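Local coordinates for protein probable zinc protease (Pseudomonas aeruginosa, PDB 4NNZ) that probably acts as a zinc-dependent metallopeptidase of the M16 family, forming one subunit of a heterodimeric protease, at residues Leu53-Phe58 and Glu126-Glu131; Glu79-Thr84 and Ala90-Leu95; Ala144-Lys149 and His159-Gly164; Ala267-Gly272 and Asp302-Gly307; Tyr362-Asp365 and Ala369-Ser372. One frame throughout, in Å; residues are numbered along the deposited sequence.

Overall arrangement
Contacts 1, 2 and 3 lie in the first M16 region and touch one another. Glu54 OE1 of contact 1 lies 3.0 Å from Thr84 OG1 of contact 2, a probable hydrogen bond, and Phe58 packs on Ala82. Contact 3 reaches contact 1 through Ile163 CD1, 4.1 Å from Ile128 CG2, and contact 2 through Thr162. The sequence around contact 1 fits the zinc-site motif of the family; contacts 2 and 3, which touch contact 1, probably lie beside that site. Contact 4, in the second family region, is about 8 Å from contact 3 between nearest atoms. Contact 5 approaches contact 2 to about 6 Å between nearest atoms, and contacts 3 and 5 lie on opposite sides of the chain's centre.

Contact 1 of 5, residues Leu53-Phe58 and Glu126-Glu131; sequences LEHMMF and EVIKEE
His55, on the last turn of helix 49-56, meets Val127, Ile128 and Glu131 of helix 118-137 with its imidazole ring. Its CG is anti to the backbone N (chi1 -177°), which carries the ring away from its own helix and into the gap between the two.

The apolar part is a CH-pi contact. Ile128 CG1 stands over the middle of one imidazole face, 4.2 Å from the ring centroid and only 12° off the normal, while Ile128 CD1 continues past the rim to 4.2 Å from His55 CD2. The isoleucine and histidine side chains run antiparallel to each other. Val127 lies nearly perpendicular to the histidine, and its CG1 comes obliquely to 3.9 Å from His55 NE2.

The polar part is looser. Glu131 extends toward the ring obliquely, its OE1 still 4.5 Å from His55 ND1, too far for a bond. His55 NE2 has a weak hydrogen bond to Glu124, one turn before Val127 and Ile128 on helix 118-137, and Glu131 OE2 forms a long, weak ion pair with Arg135.

Sequence and spacing match the inverted zinc motif of M16 peptidases, HXXEH followed some 76 residues later by a glutamate. Glu54 and His55 close the first element and Glu131 supplies the second. The approach of His55 and Glu131 from two helices is therefore consistent with a pair of zinc ligands, as in relatives of known mechanism.

Contact 2 of 5, residues Glu79-Thr84 and Ala90-Leu95; sequences EENAFT and AYYQVL
Glu79 starts the pairing with Val94: Val94 N donates to Glu79 O at 3.1 Å, the bond from Glu79 N to Val94 O is weak, and the carboxylate OE2 of Glu79 rests 3.6 Å from Val94 CG1. Glu80 faces Gln93 in a non-hydrogen-bonded antiparallel pair, their CB atoms in loose contact. Asn81 and Tyr92 form a hydrogen-bonded pair, Asn81 N to Tyr92 O at 3.0 Å and Tyr92 N to Asn81 O at 3.1 Å, both nearly straight. Tyr92 CG sits between its backbone N and carbonyl carbon (chi1 60°), which folds the ring over the neighbouring strand: Asn81 O lies above one face toward the rim, and Asn81 CB is 3.2 Å from Tyr92 OH. The amide plane stands almost perpendicular to the ring. Ala82 then sets its CB 3.6 Å from Tyr91 CD2, and Phe83 closes the series with two bonds to Ala90, the one from Ala90 N to Phe83 O measuring 2.9 Å.

This hairpin ends the mixed sheet at strand 80-84, with strand 28-35 on the other side of strand 89-96. Helices 100-112 and 49-56 cover the face bearing Glu80, Ala82, Tyr91 and Gln93, where Tyr91 OH bonds to Tyr185.

Contact 3 of 5, residues Ala144-Lys149 and His159-Gly164; sequences AFERFK and HTPTIG
Lys149 and His159 bring the backbones closest, their CA atoms 5.6 Å apart, and the CA atoms of Glu146 and Pro161 follow at 6.6 Å. Residues 144-149 are regular helix within helix 140-152. The partner segment is an irregular loop: His159 has 3-10 angles, Thr160 and Pro161 are extended, and Gly164 has a positive phi of 103°.

Glu146 makes the closest side-chain contact. With CG anti to the backbone N (chi1 -160°) and an extended chain, its carboxylate reaches Pro161 obliquely, Glu146 OE2 lying 3.5 Å from CB and 3.9 Å from CG of the proline. That oxygen also has a charged partner, Arg132, which bonds to Gly164 O as well; one arginine thus ties the glutamate to the far end of the loop.

Lys149 points toward the loop, and its NZ comes only to 3.8 Å from Thr160 O, its hydrogen bond being to Tyr158 O. The carbonyl oxygen of Lys149 lies 3.9 Å from His159 CB.

At the subunit interface His159 meets His159 of the second subunit, ring to ring, while Arg147 NH1 bonds to Pro231 O of that subunit. The arrangement is a helix with the connection that follows it folded back along its flank, braced through Arg132 to helix 118-137 in the first M16 domain.

Contact 4 of 5, residues Ala267-Gly272 and Asp302-Gly307; sequences ALRLIG and DAFNRG
Arg269 and Phe304 meet almost crosswise, the guanidinium plane turned 73° from the phenyl ring. The ring's far corner does the touching: Phe304 CZ stands over one face of the guanidinium, toward its rim, at 3.8 Å from Arg269 NH1 and 3.9 Å from Arg269 CZ. With planes so steeply inclined, the two groups do not stack. Nearer the helix, the aliphatic stem of the arginine lies on Ala303, whose CB is 3.6 Å from Arg269 CD. The bend at chi3 (42°) turns the guanidinium off the line of the stem and toward the phenyl corner.

The segment 302-307 belongs to the turn of the beta hairpin between strands 294-301 and 309-317 in the second M16 domain, and helix 262-276 packs against it here. An Asx turn shapes its start: Phe304 N donates to Asp302 OD1 at 2.6 Å, a short bond that meets the oxygen on the anti side, 34° out of the carboxylate plane.

Arg269 NH1 also forms a salt bridge with Asp390 of helix 386-396 and a hydrogen bond with Asn266, two polar partners that fix where the guanidinium lies. Phe304 itself also packs on Asp390 and Leu256.

Contact 5 of 5, residues Tyr362-Asp365 and Ala369-Ser372; sequences YEKD and AQAS
A turn between consecutive helices makes this contact: Glu363 and Lys364, at the end of helix 346-364, meet Ala369 and Gln370, near the start of helix 367-379. The break is short, and the second helix sets off at once beside the sheet of the first M16 domain, where Ala371 packs on Val30 and Val193.

Gln370 is the side chain most engaged. Its CG is anti to the carbonyl carbon (chi1 -65°), and the chain extends from there so that the carbonyl of Lys364 lies along it: Lys364 O is 3.0 Å from Gln370 CG and 3.2 Å from Gln370 NE2, but the angle at NE2 is too poor for a bond. The amide instead has weak hydrogen bonds elsewhere, NE2 to Ser366 O and OE1 to Arg21. Lys364 bends back at several torsions and passes Gln370 at a slant.

The neighbouring pair, Glu363 and Ala369, brings CB atoms to 4.2 Å. Glu363 O lies nearer still to the alanine methyl, but the model is strained at that carbonyl and the approach is doubtful. Asp365 turns away to a salt bridge with Arg25.

Chemically, then, the two segments share no hydrogen bond and meet through van der Waals packing, their polar groups satisfied mainly by residues outside; at 3.6 Å, Lys364 NZ would probably add only a weak electrostatic attraction to Gln370 OE1.

Contact 1 of 5, residues Leu53-Phe58 and Glu126-Glu131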
# COMPACT_ATOMS: atom_id res chain seq x y z
N LEU A 53 15.17 12.45 2.84
CA LEU A 53 15.76 13.00 4.00
C LEU A 53 17.22 12.67 3.98
O LEU A 53 18.02 13.47 4.37
CB LEU A 53 15.09 12.45 5.24
CG LEU A 53 15.54 12.94 6.61
CD1 LEU A 53 15.48 14.44 6.74
CD2 LEU A 53 14.76 12.29 7.71
N GLU A 54 17.54 11.48 3.52
CA GLU A 54 18.90 11.05 3.43
C GLU A 54 19.64 11.86 2.40
O GLU A 54 20.69 12.37 2.64
CB GLU A 54 18.95 9.59 3.07
CG GLU A 54 20.30 9.09 2.64
CD GLU A 54 20.40 8.87 1.16
OE1 GLU A 54 19.72 8.01 0.64
OE2 GLU A 54 21.17 9.58 0.53
N HIS A 55 19.06 11.95 1.24
CA HIS A 55 19.63 12.73 0.18
C HIS A 55 19.97 14.14 0.66
O HIS A 55 20.94 14.71 0.25
CB HIS A 55 18.65 12.77 -0.96
CG HIS A 55 19.15 13.50 -2.16
ND1 HIS A 55 19.71 12.86 -3.23
CD2 HIS A 55 19.19 14.81 -2.45
CE1 HIS A 55 20.07 13.75 -4.13
NE2 HIS A 55 19.76 14.94 -3.68
N MET A 56 19.17 14.67 1.54
CA MET A 56 19.33 16.03 1.97
C MET A 56 20.48 16.27 2.93
O MET A 56 21.07 17.31 2.94
CB MET A 56 18.04 16.51 2.59
CG MET A 56 17.56 17.81 2.03
SD MET A 56 16.29 17.54 0.86
CE MET A 56 15.42 19.06 1.01
N MET A 57 20.78 15.29 3.75
CA MET A 57 21.93 15.39 4.61
C MET A 57 23.11 14.88 3.84
O MET A 57 23.68 13.88 4.15
CB MET A 57 21.72 14.59 5.86
CG MET A 57 20.44 14.97 6.55
SD MET A 57 19.93 13.74 7.72
CE MET A 57 20.14 14.71 9.19
N PHE A 58 23.47 15.63 2.82
CA PHE A 58 24.49 15.23 1.92
C PHE A 58 24.57 16.31 0.86
O PHE A 58 24.43 17.49 1.16
CB PHE A 58 24.06 13.92 1.32
CG PHE A 58 25.03 12.81 1.51
CD1 PHE A 58 25.02 12.07 2.65
CD2 PHE A 58 25.91 12.49 0.52
CE1 PHE A 58 25.91 11.04 2.80
CE2 PHE A 58 26.80 11.46 0.66
CZ PHE A 58 26.80 10.73 1.80
N GLU A 126 13.68 18.90 -6.62
CA GLU A 126 13.71 18.79 -8.06
C GLU A 126 14.70 17.78 -8.55
O GLU A 126 14.46 17.10 -9.51
CB GLU A 126 14.01 20.13 -8.68
CG GLU A 126 13.21 21.25 -8.11
CD GLU A 126 11.78 21.20 -8.52
OE1 GLU A 126 11.50 20.63 -9.57
OE2 GLU A 126 10.93 21.72 -7.80
N VAL A 127 15.83 17.71 -7.89
CA VAL A 127 16.82 16.74 -8.23
C VAL A 127 16.23 15.38 -8.03
O VAL A 127 16.37 14.52 -8.85
CB VAL A 127 18.03 16.88 -7.29
CG1 VAL A 127 18.99 15.72 -7.41
CG2 VAL A 127 18.77 18.16 -7.52
N ILE A 128 15.56 15.18 -6.91
CA ILE A 128 14.99 13.91 -6.60
C ILE A 128 13.94 13.53 -7.58
O ILE A 128 13.89 12.42 -8.02
CB ILE A 128 14.41 13.95 -5.20
CG1 ILE A 128 15.53 14.12 -4.22
CG2 ILE A 128 13.70 12.68 -4.86
CD1 ILE A 128 15.06 14.47 -2.84
N LYS A 129 13.09 14.47 -7.91
CA LYS A 129 12.03 14.20 -8.83
C LYS A 129 12.65 13.85 -10.14
O LYS A 129 12.20 12.99 -10.85
CB LYS A 129 11.21 15.44 -9.02
CG LYS A 129 10.25 15.71 -7.91
CD LYS A 129 9.26 16.75 -8.32
CE LYS A 129 9.66 18.12 -7.88
NZ LYS A 129 8.70 19.07 -8.46
N GLU A 130 13.69 14.58 -10.46
CA GLU A 130 14.39 14.36 -11.67
C GLU A 130 15.01 13.00 -11.68
O GLU A 130 14.93 12.30 -12.63
CB GLU A 130 15.42 15.45 -11.83
CG GLU A 130 16.39 15.25 -12.95
CD GLU A 130 15.74 15.43 -14.29
OE1 GLU A 130 14.51 15.34 -14.37
OE2 GLU A 130 16.45 15.65 -15.27
N GLU A 131 15.59 12.61 -10.57
CA GLU A 131 16.18 11.30 -10.43
C GLU A 131 15.14 10.20 -10.61
O GLU A 131 15.46 9.17 -11.11
CB GLU A 131 16.91 11.18 -9.09
CG GLU A 131 17.04 9.78 -8.53
CD GLU A 131 18.04 9.66 -7.41
OE1 GLU A 131 17.81 10.27 -6.37
OE2 GLU A 131 19.04 8.95 -7.56

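Contact 2 of 5, residues Glu79-Thr84 and Ala90-Leu95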
# COMPACT_ATOMS: atom_id res chain seq x y z
N GLU A 79 36.29 7.55 2.23
CA GLU A 79 35.11 8.00 1.52
C GLU A 79 33.88 7.87 2.38
O GLU A 79 33.91 7.17 3.35
CB GLU A 79 34.91 7.24 0.21
CG GLU A 79 35.84 6.07 -0.01
CD GLU A 79 35.11 4.86 -0.49
OE1 GLU A 79 34.10 5.05 -1.20
OE2 GLU A 79 35.53 3.74 -0.15
N GLU A 80 32.81 8.54 2.01
CA GLU A 80 31.58 8.40 2.74
C GLU A 80 30.43 8.28 1.79
O GLU A 80 30.41 8.89 0.76
CB GLU A 80 31.37 9.58 3.67
CG GLU A 80 31.07 10.87 2.94
CD GLU A 80 32.08 11.95 3.21
OE1 GLU A 80 33.25 11.81 2.77
OE2 GLU A 80 31.71 12.92 3.89
N ASN A 81 29.45 7.47 2.18
CA ASN A 81 28.24 7.33 1.41
C ASN A 81 27.03 7.06 2.27
O ASN A 81 27.14 6.85 3.43
CB ASN A 81 28.40 6.26 0.35
CG ASN A 81 27.86 6.68 -0.98
OD1 ASN A 81 27.72 7.84 -1.26
ND2 ASN A 81 27.53 5.73 -1.80
N ALA A 82 25.87 7.06 1.66
CA ALA A 82 24.62 6.82 2.33
C ALA A 82 23.73 5.99 1.47
O ALA A 82 23.85 6.00 0.28
CB ALA A 82 23.96 8.13 2.65
N PHE A 83 22.81 5.27 2.07
CA PHE A 83 21.92 4.42 1.34
C PHE A 83 20.62 4.29 2.07
O PHE A 83 20.58 4.25 3.26
CB PHE A 83 22.54 3.05 1.19
CG PHE A 83 21.87 2.19 0.18
CD1 PHE A 83 21.34 2.73 -0.96
CD2 PHE A 83 21.80 0.84 0.37
CE1 PHE A 83 20.73 1.94 -1.90
CE2 PHE A 83 21.19 0.04 -0.57
CZ PHE A 83 20.65 0.59 -1.70
N THR A 84 19.55 4.22 1.31
CA THR A 84 18.24 4.03 1.86
C THR A 84 17.59 2.87 1.17
O THR A 84 17.59 2.78 0.01
CB THR A 84 17.40 5.30 1.70
OG1 THR A 84 18.02 6.36 2.41
CG2 THR A 84 16.06 5.11 2.24
N ALA A 90 21.51 3.85 5.93
CA ALA A 90 22.83 3.73 6.49
C ALA A 90 23.84 4.74 6.00
O ALA A 90 23.96 4.96 4.85
CB ALA A 90 23.34 2.34 6.29
N TYR A 91 24.61 5.31 6.90
CA TYR A 91 25.67 6.19 6.53
C TYR A 91 26.97 5.58 6.98
O TYR A 91 27.10 5.21 8.10
CB TYR A 91 25.50 7.55 7.15
CG TYR A 91 24.19 8.23 6.91
CD1 TYR A 91 23.07 7.85 7.57
CD2 TYR A 91 24.10 9.27 6.05
CE1 TYR A 91 21.89 8.48 7.37
CE2 TYR A 91 22.92 9.91 5.83
CZ TYR A 91 21.82 9.51 6.50
OH TYR A 91 20.64 10.13 6.30
N TYR A 92 27.94 5.48 6.09
CA TYR A 92 29.20 4.90 6.45
C TYR A 92 30.35 5.64 5.87
O TYR A 92 30.26 6.21 4.82
CB TYR A 92 29.27 3.48 5.96
CG TYR A 92 29.14 3.37 4.49
CD1 TYR A 92 27.91 3.25 3.91
CD2 TYR A 92 30.23 3.41 3.67
CE1 TYR A 92 27.77 3.15 2.55
CE2 TYR A 92 30.11 3.31 2.31
CZ TYR A 92 28.88 3.18 1.75
OH TYR A 92 28.73 3.08 0.39
N GLN A 93 31.47 5.58 6.56
CA GLN A 93 32.67 6.19 6.11
C GLN A 93 33.78 5.21 6.36
O GLN A 93 33.66 4.36 7.18
CB GLN A 93 32.92 7.48 6.88
CG GLN A 93 32.74 7.35 8.37
CD GLN A 93 32.03 8.53 9.00
OE1 GLN A 93 31.18 8.35 9.87
NE2 GLN A 93 32.37 9.72 8.57
N VAL A 94 34.85 5.31 5.62
CA VAL A 94 35.97 4.47 5.85
C VAL A 94 37.14 5.41 6.01
O VAL A 94 37.18 6.43 5.37
CB VAL A 94 36.17 3.50 4.70
CG1 VAL A 94 35.94 4.18 3.38
CG2 VAL A 94 37.53 2.88 4.76
N LEU A 95 38.05 5.10 6.91
CA LEU A 95 39.03 6.08 7.29
C LEU A 95 40.24 5.63 8.05
O LEU A 95 40.36 4.52 8.50
CB LEU A 95 38.36 7.20 8.06
CG LEU A 95 37.14 6.78 8.85
CD1 LEU A 95 37.47 6.50 10.29
CD2 LEU A 95 36.11 7.85 8.77

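Contact 3 of 5, residues Ala144-Lys149 and His159-Gly164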
# COMPACT_ATOMS: atom_id res chain seq x y z
N ALA A 144 9.19 -1.57 -14.69
CA ALA A 144 8.47 -2.80 -14.61
C ALA A 144 8.57 -3.39 -13.24
O ALA A 144 7.61 -3.87 -12.73
CB ALA A 144 9.03 -3.77 -15.62
N PHE A 145 9.73 -3.34 -12.66
CA PHE A 145 9.94 -3.89 -11.35
C PHE A 145 9.16 -3.19 -10.27
O PHE A 145 8.76 -3.79 -9.33
CB PHE A 145 11.41 -3.95 -11.02
CG PHE A 145 11.73 -4.95 -9.96
CD1 PHE A 145 11.86 -6.26 -10.26
CD2 PHE A 145 11.91 -4.55 -8.67
CE1 PHE A 145 12.14 -7.18 -9.30
CE2 PHE A 145 12.20 -5.46 -7.70
CZ PHE A 145 12.32 -6.77 -8.02
N GLU A 146 8.99 -1.90 -10.40
CA GLU A 146 8.26 -1.11 -9.44
C GLU A 146 6.83 -1.55 -9.40
O GLU A 146 6.29 -1.72 -8.36
CB GLU A 146 8.34 0.33 -9.83
CG GLU A 146 8.05 1.30 -8.74
CD GLU A 146 8.04 2.70 -9.23
OE1 GLU A 146 7.41 2.93 -10.25
OE2 GLU A 146 8.66 3.55 -8.63
N ARG A 147 6.25 -1.75 -10.55
CA ARG A 147 4.94 -2.31 -10.67
C ARG A 147 4.83 -3.71 -10.14
O ARG A 147 3.86 -4.06 -9.56
CB ARG A 147 4.52 -2.35 -12.12
CG ARG A 147 4.68 -1.09 -12.93
CD ARG A 147 3.78 -0.02 -12.43
NE ARG A 147 4.10 1.27 -12.97
CZ ARG A 147 3.57 1.74 -14.07
NH1 ARG A 147 2.72 1.04 -14.76
NH2 ARG A 147 3.90 2.92 -14.48
N PHE A 148 5.82 -4.54 -10.41
CA PHE A 148 5.78 -5.93 -10.03
C PHE A 148 5.76 -6.03 -8.55
O PHE A 148 5.02 -6.78 -7.99
CB PHE A 148 6.98 -6.66 -10.64
CG PHE A 148 7.32 -7.94 -9.98
CD1 PHE A 148 6.59 -9.06 -10.22
CD2 PHE A 148 8.39 -8.02 -9.15
CE1 PHE A 148 6.90 -10.24 -9.63
CE2 PHE A 148 8.71 -9.20 -8.54
CZ PHE A 148 7.98 -10.30 -8.79
N LYS A 149 6.60 -5.23 -7.94
CA LYS A 149 6.70 -5.15 -6.51
C LYS A 149 5.44 -4.66 -5.83
O LYS A 149 5.08 -5.19 -4.83
CB LYS A 149 7.89 -4.30 -6.11
CG LYS A 149 8.38 -4.58 -4.72
CD LYS A 149 9.83 -4.23 -4.51
CE LYS A 149 10.15 -3.93 -3.07
NZ LYS A 149 10.17 -2.49 -2.81
N HIS A 159 5.50 -2.85 -0.66
CA HIS A 159 5.05 -2.42 -1.96
C HIS A 159 5.48 -1.05 -2.32
O HIS A 159 5.49 -0.72 -3.48
CB HIS A 159 3.58 -2.65 -2.22
CG HIS A 159 2.66 -2.09 -1.19
ND1 HIS A 159 2.67 -0.77 -0.82
CD2 HIS A 159 1.67 -2.67 -0.49
CE1 HIS A 159 1.74 -0.57 0.09
NE2 HIS A 159 1.11 -1.70 0.30
N THR A 160 5.84 -0.26 -1.35
CA THR A 160 6.17 1.09 -1.67
C THR A 160 7.54 1.28 -2.27
O THR A 160 8.49 0.74 -1.79
CB THR A 160 5.81 2.12 -0.55
OG1 THR A 160 6.96 2.85 -0.15
CG2 THR A 160 5.17 1.49 0.62
N PRO A 161 7.65 2.03 -3.34
CA PRO A 161 8.96 2.32 -3.90
C PRO A 161 9.74 3.23 -3.01
O PRO A 161 9.24 4.21 -2.58
CB PRO A 161 8.63 3.05 -5.19
CG PRO A 161 7.30 3.59 -5.00
CD PRO A 161 6.59 2.61 -4.15
N THR A 162 10.98 2.91 -2.77
CA THR A 162 11.88 3.70 -1.96
C THR A 162 12.09 5.13 -2.43
O THR A 162 12.19 6.03 -1.66
CB THR A 162 13.24 3.03 -1.87
OG1 THR A 162 13.09 1.67 -1.48
CG2 THR A 162 14.07 3.68 -0.90
N ILE A 163 12.19 5.30 -3.72
CA ILE A 163 12.34 6.62 -4.30
C ILE A 163 11.14 7.52 -4.04
O ILE A 163 11.29 8.69 -3.90
CB ILE A 163 12.70 6.59 -5.79
CG1 ILE A 163 12.95 8.00 -6.30
CG2 ILE A 163 11.59 6.03 -6.61
CD1 ILE A 163 14.11 8.69 -5.66
N GLY A 164 9.97 6.92 -3.97
CA GLY A 164 8.72 7.60 -3.78
C GLY A 164 7.93 7.71 -5.04
O GLY A 164 8.48 7.78 -6.08

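Contact 4 of 5, residues Ala267-Gly272 and Asp302-Gly307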
# COMPACT_ATOMS: atom_id res chain seq x y z
N ALA A 267 16.42 -23.24 3.60
CA ALA A 267 16.09 -24.11 2.51
C ALA A 267 15.77 -23.33 1.25
O ALA A 267 16.10 -23.73 0.18
CB ALA A 267 14.94 -25.00 2.88
N LEU A 268 15.11 -22.22 1.40
CA LEU A 268 14.88 -21.34 0.28
C LEU A 268 16.13 -20.71 -0.31
O LEU A 268 16.22 -20.54 -1.49
CB LEU A 268 13.84 -20.30 0.65
CG LEU A 268 12.44 -20.84 0.69
CD1 LEU A 268 11.51 -19.82 1.26
CD2 LEU A 268 11.98 -21.27 -0.67
N ARG A 269 17.07 -20.34 0.52
CA ARG A 269 18.31 -19.79 0.06
C ARG A 269 19.06 -20.79 -0.76
O ARG A 269 19.57 -20.49 -1.80
CB ARG A 269 19.14 -19.36 1.24
CG ARG A 269 18.31 -18.64 2.27
CD ARG A 269 19.09 -18.25 3.48
NE ARG A 269 20.40 -17.73 3.17
CZ ARG A 269 21.36 -17.58 4.06
NH1 ARG A 269 21.16 -17.90 5.29
NH2 ARG A 269 22.51 -17.10 3.70
N LEU A 270 19.08 -22.01 -0.28
CA LEU A 270 19.69 -23.11 -0.94
C LEU A 270 19.01 -23.40 -2.26
O LEU A 270 19.65 -23.74 -3.21
CB LEU A 270 19.66 -24.34 -0.04
CG LEU A 270 20.91 -24.89 0.64
CD1 LEU A 270 22.06 -25.01 -0.32
CD2 LEU A 270 21.34 -24.04 1.80
N ILE A 271 17.70 -23.26 -2.33
CA ILE A 271 17.00 -23.49 -3.57
C ILE A 271 17.41 -22.50 -4.64
O ILE A 271 17.52 -22.87 -5.78
CB ILE A 271 15.47 -23.52 -3.39
CG1 ILE A 271 15.04 -24.83 -2.78
CG2 ILE A 271 14.72 -23.42 -4.69
CD1 ILE A 271 13.72 -24.74 -2.09
N GLY A 272 17.63 -21.26 -4.27
CA GLY A 272 18.08 -20.30 -5.23
C GLY A 272 19.40 -20.66 -5.81
O GLY A 272 19.62 -20.52 -6.97
N ASP A 302 16.09 -12.35 -0.84
CA ASP A 302 16.72 -11.81 0.34
C ASP A 302 16.10 -12.42 1.57
O ASP A 302 14.96 -12.22 1.84
CB ASP A 302 16.58 -10.31 0.42
CG ASP A 302 17.32 -9.72 1.59
OD1 ASP A 302 17.74 -10.46 2.46
OD2 ASP A 302 17.49 -8.50 1.65
N ALA A 303 16.89 -13.17 2.30
CA ALA A 303 16.45 -13.88 3.46
C ALA A 303 16.56 -13.07 4.71
O ALA A 303 16.17 -13.51 5.75
CB ALA A 303 17.25 -15.14 3.61
N PHE A 304 17.10 -11.87 4.60
CA PHE A 304 17.36 -11.05 5.76
C PHE A 304 16.52 -9.80 5.89
O PHE A 304 17.02 -8.77 6.19
CB PHE A 304 18.84 -10.74 5.88
CG PHE A 304 19.68 -11.94 5.90
CD1 PHE A 304 19.84 -12.64 7.04
CD2 PHE A 304 20.27 -12.39 4.77
CE1 PHE A 304 20.60 -13.76 7.08
CE2 PHE A 304 21.03 -13.51 4.79
CZ PHE A 304 21.19 -14.20 5.95
N ASN A 305 15.24 -9.93 5.62
CA ASN A 305 14.28 -8.86 5.82
C ASN A 305 13.73 -8.70 7.22
O ASN A 305 13.67 -9.60 7.99
CB ASN A 305 13.12 -8.99 4.84
CG ASN A 305 13.47 -8.54 3.46
OD1 ASN A 305 14.14 -7.55 3.27
ND2 ASN A 305 13.00 -9.26 2.50
N ARG A 306 13.28 -7.51 7.49
CA ARG A 306 12.61 -7.16 8.70
C ARG A 306 11.36 -7.97 8.81
O ARG A 306 11.00 -8.43 9.85
CB ARG A 306 12.19 -5.74 8.53
CG ARG A 306 12.15 -4.87 9.74
CD ARG A 306 11.72 -3.52 9.25
NE ARG A 306 10.77 -2.94 10.14
CZ ARG A 306 9.69 -2.27 9.79
NH1 ARG A 306 9.37 -2.08 8.55
NH2 ARG A 306 8.93 -1.79 10.73
N GLY A 307 10.67 -8.08 7.70
CA GLY A 307 9.48 -8.86 7.59
C GLY A 307 9.63 -9.92 6.55
O GLY A 307 10.65 -10.48 6.38

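Contact 5 of 5, residues Tyr362-Asp365 and Ala369-Ser372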
# COMPACT_ATOMS: atom_id res chain seq x y z
N TYR A 362 34.28 -15.04 1.49
CA TYR A 362 35.17 -14.17 0.81
C TYR A 362 34.90 -12.77 1.27
O TYR A 362 35.80 -11.99 1.42
CB TYR A 362 35.00 -14.32 -0.68
CG TYR A 362 35.90 -13.45 -1.46
CD1 TYR A 362 37.22 -13.70 -1.53
CD2 TYR A 362 35.40 -12.37 -2.12
CE1 TYR A 362 38.04 -12.88 -2.24
CE2 TYR A 362 36.20 -11.55 -2.84
CZ TYR A 362 37.53 -11.82 -2.90
OH TYR A 362 38.33 -10.98 -3.63
N GLU A 363 33.64 -12.46 1.48
CA GLU A 363 33.28 -11.15 1.97
C GLU A 363 33.73 -10.94 3.35
O GLU A 363 33.77 -9.83 3.78
CB GLU A 363 31.80 -10.95 1.97
CG GLU A 363 31.26 -10.52 0.65
CD GLU A 363 31.81 -11.34 -0.48
OE1 GLU A 363 32.37 -12.42 -0.22
OE2 GLU A 363 31.67 -10.88 -1.63
N LYS A 364 34.02 -12.01 4.06
CA LYS A 364 34.16 -11.90 5.49
C LYS A 364 35.26 -10.94 5.67
O LYS A 364 35.14 -9.98 6.39
CB LYS A 364 34.60 -13.23 6.07
CG LYS A 364 35.28 -13.17 7.44
CD LYS A 364 34.65 -14.15 8.41
CE LYS A 364 34.22 -13.47 9.71
NZ LYS A 364 35.37 -12.87 10.43
N ASP A 365 36.35 -11.23 5.01
CA ASP A 365 37.50 -10.39 5.03
C ASP A 365 36.92 -9.19 4.37
O ASP A 365 35.98 -9.33 3.63
CB ASP A 365 38.58 -11.04 4.21
CG ASP A 365 39.74 -10.16 3.98
OD1 ASP A 365 39.54 -8.97 3.74
OD2 ASP A 365 40.87 -10.65 4.05
N ALA A 369 32.54 -5.01 4.78
CA ALA A 369 31.51 -6.01 4.68
C ALA A 369 31.05 -6.51 6.02
O ALA A 369 29.89 -6.75 6.21
CB ALA A 369 31.95 -7.15 3.81
N GLN A 370 31.98 -6.71 6.94
CA GLN A 370 31.62 -7.19 8.24
C GLN A 370 30.78 -6.17 8.90
O GLN A 370 29.85 -6.49 9.56
CB GLN A 370 32.84 -7.48 9.08
CG GLN A 370 33.71 -8.59 8.57
CD GLN A 370 35.02 -8.66 9.30
OE1 GLN A 370 35.13 -9.29 10.33
NE2 GLN A 370 36.01 -8.03 8.75
N ALA A 371 31.14 -4.92 8.74
CA ALA A 371 30.38 -3.84 9.31
C ALA A 371 28.98 -3.74 8.76
O ALA A 371 28.06 -3.52 9.48
CB ALA A 371 31.12 -2.54 9.15
N SER A 372 28.82 -3.89 7.47
CA SER A 372 27.53 -3.93 6.87
C SER A 372 26.69 -5.12 7.27
O SER A 372 25.50 -5.00 7.42
CB SER A 372 27.66 -3.87 5.38
OG SER A 372 28.27 -2.68 5.07